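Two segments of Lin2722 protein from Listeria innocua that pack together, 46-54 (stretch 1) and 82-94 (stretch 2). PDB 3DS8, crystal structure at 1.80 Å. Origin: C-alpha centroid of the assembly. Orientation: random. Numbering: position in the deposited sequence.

Stretch 1 46-54: KIKFEGKLT
Stretch 2, residues 82-94: IAMEDLKSRYGFT

Residues 46-50 form a β-strand and 82-91 the last turns of an α-helix that begins earlier in the chain. Strand and helix run in the same general direction, their axes crossing at -43° with a closest approach of 9.6 Å, and together the two stretches bury 551 Å². CA atoms pair as Ile47 with Ala83 (6.6 Å), Phe49 with Leu87 (8.9 Å) and, beyond the strand, Leu53 with Tyr91 (8.3 Å).

Extended backbone angles (phi -114 to -131°, psi 117 to 139°) alternate the strand side chains, so that Ile47 and Phe49 point toward the helix while Lys46, Lys48 and Glu50 make no contact with it. Ile47 (chi1 m, chi2 m) places CD1 3.8 Å from Ala83 CB; the small alanine accompanies the closest CA pairing of the register. Phe49 (chi1 -63°, chi2 -111°) turns the edge of its ring to Asp86 CB and the Leu87 backbone N, with CZ 3.8 Å from Asp86 CB and CE1 4.1 Å from Leu87 CD1. Leu87, tp, starts sideways, but its end comes nearer and meets the ring. Asp86 (chi1 -74°) also borders the isoleucine, its OD2 lying 3.7 Å from Ile47 CG1.

At Gly51 the chain takes phi/psi of 110/174°, where a CB would be jammed against the carbonyl O of Glu50. The Gly51 carbonyl accepts a hydrogen bond from Arg90, Arg90 NH1 to Gly51 O 3.2 Å at 161°, with the oxygen near the guanidinium plane. Arg90 reaches it by extending fully, ttt with chi4 -162°, which also carries NH1 to 3.6 Å from Phe49 CD1. Lys52 (t, p, t, t) starts sideways and ends nearer the helix. Its NZ lies 3.4 Å from Arg90 NH2, a proximity of like charges rather than a bond; a water accepts from Lys52 NZ (3.2 Å) and donates to Arg90 O (2.8 Å), linking lysine to helix backbone.

Tyr91 (chi1 -65°, chi2 -72°) lays its ring alongside Leu53 and uses its hydroxyl as an acceptor: Leu53 N donates to Tyr91 OH at 3.0 Å and 168°. Buried Leu53, mt, covers one face of this ring with CG, its CB 3.8 Å from Tyr91 CE1, and extends CD1 to the edge of Phe93, 3.7 Å from CZ.

Bonds from i to i-4 run along the helix, such as Arg90 N to Asp86 O (2.9 Å), though Asp86 N to Ile82 O is weak (3.4 Å). Gly92 then leaves helical geometry with positive phi (84/4°), and Phe93 (phi/psi -56/125°, chi1 -57°, chi2 -54°) points back toward stretch 1, its buried ring packing against Leu53.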

# COMPACT_ATOMS: atom_id res chain seq x y z
N LYS A 46 7.78 19.41 10.40
CA LYS A 46 7.72 20.11 9.11
C LYS A 46 6.96 19.30 8.07
O LYS A 46 7.12 18.08 8.00
CB LYS A 46 9.12 20.39 8.57
CG LYS A 46 10.04 21.12 9.59
CD LYS A 46 11.31 21.67 8.96
CE LYS A 46 12.51 21.63 9.93
NZ LYS A 46 13.82 21.79 9.19
N ILE A 47 6.13 19.97 7.27
CA ILE A 47 5.42 19.37 6.12
C ILE A 47 5.80 20.23 4.92
O ILE A 47 5.73 21.44 4.99
CB ILE A 47 3.89 19.46 6.29
CG1 ILE A 47 3.39 18.60 7.45
CG2 ILE A 47 3.15 19.00 5.01
CD1 ILE A 47 3.67 17.17 7.27
N LYS A 48 6.15 19.61 3.82
CA LYS A 48 6.57 20.34 2.63
C LYS A 48 5.84 19.82 1.45
O LYS A 48 5.75 18.60 1.30
CB LYS A 48 8.05 20.14 2.40
CG LYS A 48 8.60 20.98 1.25
CD LYS A 48 10.11 20.68 0.89
CE LYS A 48 10.96 20.17 2.09
NZ LYS A 48 12.44 20.19 1.75
N PHE A 49 5.32 20.74 0.64
CA PHE A 49 4.68 20.45 -0.64
C PHE A 49 5.58 21.06 -1.71
O PHE A 49 6.00 22.23 -1.57
CB PHE A 49 3.35 21.20 -0.84
CG PHE A 49 2.24 20.87 0.13
CD1 PHE A 49 1.11 20.19 -0.31
CD2 PHE A 49 2.28 21.34 1.42
CE1 PHE A 49 0.03 19.94 0.56
CE2 PHE A 49 1.20 21.09 2.32
CZ PHE A 49 0.08 20.39 1.88
N GLU A 50 5.82 20.30 -2.77
CA GLU A 50 6.48 20.82 -3.98
C GLU A 50 5.59 20.53 -5.17
O GLU A 50 5.30 19.36 -5.48
CB GLU A 50 7.83 20.17 -4.18
CG GLU A 50 8.83 20.47 -3.06
CD GLU A 50 10.07 19.56 -3.14
OE1 GLU A 50 10.03 18.39 -2.65
OE2 GLU A 50 11.09 20.04 -3.70
N GLY A 51 5.13 21.60 -5.82
CA GLY A 51 4.24 21.50 -6.96
C GLY A 51 2.84 22.01 -6.60
O GLY A 51 2.56 22.33 -5.45
N LYS A 52 1.98 22.08 -7.58
CA LYS A 52 0.63 22.56 -7.40
C LYS A 52 -0.23 21.74 -8.33
O LYS A 52 0.09 21.64 -9.51
CB LYS A 52 0.54 24.03 -7.79
CG LYS A 52 -0.89 24.62 -7.78
CD LYS A 52 -1.34 24.80 -6.36
CE LYS A 52 -2.83 25.15 -6.18
NZ LYS A 52 -3.06 25.79 -4.85
N LEU A 53 -1.35 21.23 -7.84
CA LEU A 53 -2.30 20.53 -8.71
C LEU A 53 -3.31 21.52 -9.24
O LEU A 53 -3.77 22.40 -8.48
CB LEU A 53 -2.98 19.39 -7.94
CG LEU A 53 -2.02 18.39 -7.33
CD1 LEU A 53 -2.76 17.39 -6.43
CD2 LEU A 53 -1.23 17.67 -8.44
N THR A 54 -3.63 21.41 -10.53
CA THR A 54 -4.57 22.32 -11.19
C THR A 54 -5.96 21.72 -11.21
O THR A 54 -6.17 20.55 -10.82
CB THR A 54 -4.18 22.63 -12.66
OG1 THR A 54 -4.48 21.50 -13.50
CG2 THR A 54 -2.71 22.98 -12.77
N ILE A 82 -1.29 13.51 9.62
CA ILE A 82 -1.04 14.93 9.81
C ILE A 82 -0.89 15.62 8.45
O ILE A 82 -1.48 16.68 8.21
CB ILE A 82 0.20 15.17 10.71
CG1 ILE A 82 -0.09 14.66 12.14
CG2 ILE A 82 0.61 16.64 10.71
CD1 ILE A 82 1.16 14.55 13.03
N ALA A 83 -0.13 15.00 7.58
CA ALA A 83 0.09 15.51 6.22
C ALA A 83 -1.18 15.45 5.36
O ALA A 83 -1.46 16.38 4.56
CB ALA A 83 1.22 14.75 5.57
N MSE A 84 -1.95 14.38 5.49
CA MSE A 84 -3.23 14.26 4.77
C MSE A 84 -4.27 15.29 5.23
O MSE A 84 -5.07 15.73 4.40
CB MSE A 84 -3.82 12.86 4.90
CG MSE A 84 -2.99 11.81 4.21
SE MSE A 84 -2.69 12.19 2.26
CE MSE A 84 -0.92 13.11 2.36
N GLU A 85 -4.21 15.72 6.50
CA GLU A 85 -5.09 16.82 6.95
C GLU A 85 -4.74 18.09 6.15
O GLU A 85 -5.62 18.82 5.71
CB GLU A 85 -4.97 17.10 8.46
CG GLU A 85 -5.55 16.01 9.29
CD GLU A 85 -5.21 16.14 10.80
OE1 GLU A 85 -4.10 16.60 11.15
OE2 GLU A 85 -6.05 15.74 11.63
N ASP A 86 -3.45 18.32 5.93
CA ASP A 86 -3.03 19.51 5.16
C ASP A 86 -3.39 19.37 3.69
O ASP A 86 -3.85 20.35 3.07
CB ASP A 86 -1.52 19.72 5.29
CG ASP A 86 -1.12 20.26 6.63
OD1 ASP A 86 -2.01 20.73 7.39
OD2 ASP A 86 0.09 20.25 6.92
N LEU A 87 -3.19 18.18 3.12
CA LEU A 87 -3.56 17.95 1.71
C LEU A 87 -5.04 18.20 1.47
O LEU A 87 -5.40 18.89 0.51
CB LEU A 87 -3.22 16.53 1.29
CG LEU A 87 -3.39 16.22 -0.21
CD1 LEU A 87 -2.47 17.10 -1.13
CD2 LEU A 87 -3.18 14.74 -0.49
N LYS A 88 -5.88 17.67 2.36
CA LYS A 88 -7.34 17.82 2.21
C LYS A 88 -7.72 19.29 2.43
O LYS A 88 -8.59 19.84 1.72
CB LYS A 88 -8.12 16.90 3.15
CG LYS A 88 -9.66 16.93 2.88
CD LYS A 88 -10.44 15.80 3.52
CE LYS A 88 -11.92 15.85 3.15
NZ LYS A 88 -12.57 16.83 4.01
N SER A 89 -7.07 19.93 3.40
CA SER A 89 -7.31 21.35 3.62
C SER A 89 -7.04 22.17 2.38
O SER A 89 -7.85 23.06 2.04
CB SER A 89 -6.49 21.87 4.78
OG SER A 89 -6.87 23.20 5.05
N ARG A 90 -5.91 21.91 1.73
CA ARG A 90 -5.51 22.62 0.50
C ARG A 90 -6.40 22.31 -0.70
O ARG A 90 -6.80 23.24 -1.40
CB ARG A 90 -4.04 22.31 0.15
CG ARG A 90 -3.50 23.00 -1.09
CD ARG A 90 -2.02 22.70 -1.38
NE ARG A 90 -1.48 23.68 -2.34
CZ ARG A 90 -0.37 23.56 -3.07
NH1 ARG A 90 0.39 22.48 -3.05
NH2 ARG A 90 -0.03 24.58 -3.85
N TYR A 91 -6.71 21.04 -0.94
CA TYR A 91 -7.37 20.63 -2.18
C TYR A 91 -8.75 20.01 -2.02
O TYR A 91 -9.44 19.81 -3.03
CB TYR A 91 -6.50 19.64 -2.96
CG TYR A 91 -5.20 20.21 -3.47
CD1 TYR A 91 -5.19 21.10 -4.52
CD2 TYR A 91 -3.99 19.86 -2.89
CE1 TYR A 91 -4.00 21.64 -4.99
CE2 TYR A 91 -2.80 20.37 -3.37
CZ TYR A 91 -2.81 21.25 -4.42
OH TYR A 91 -1.63 21.77 -4.90
N GLY A 92 -9.13 19.59 -0.82
CA GLY A 92 -10.50 19.08 -0.60
C GLY A 92 -10.83 17.62 -0.93
O GLY A 92 -11.97 17.21 -0.75
N PHE A 93 -9.82 16.83 -1.33
CA PHE A 93 -10.02 15.45 -1.76
C PHE A 93 -10.73 14.67 -0.68
O PHE A 93 -10.24 14.58 0.43
CB PHE A 93 -8.68 14.75 -2.01
CG PHE A 93 -7.77 15.41 -3.01
CD1 PHE A 93 -8.22 15.72 -4.29
CD2 PHE A 93 -6.46 15.71 -2.69
CE1 PHE A 93 -7.35 16.31 -5.23
CE2 PHE A 93 -5.59 16.30 -3.61
CZ PHE A 93 -6.05 16.62 -4.88
N THR A 94 -11.85 14.04 -1.00
CA THR A 94 -12.54 13.26 0.02
C THR A 94 -12.10 11.79 0.05
O THR A 94 -12.30 11.12 1.06
CB THR A 94 -14.04 13.32 -0.17
OG1 THR A 94 -14.34 12.90 -1.49
CG2 THR A 94 -14.54 14.76 0.02
O HOH W 1 -5.77 24.91 -3.39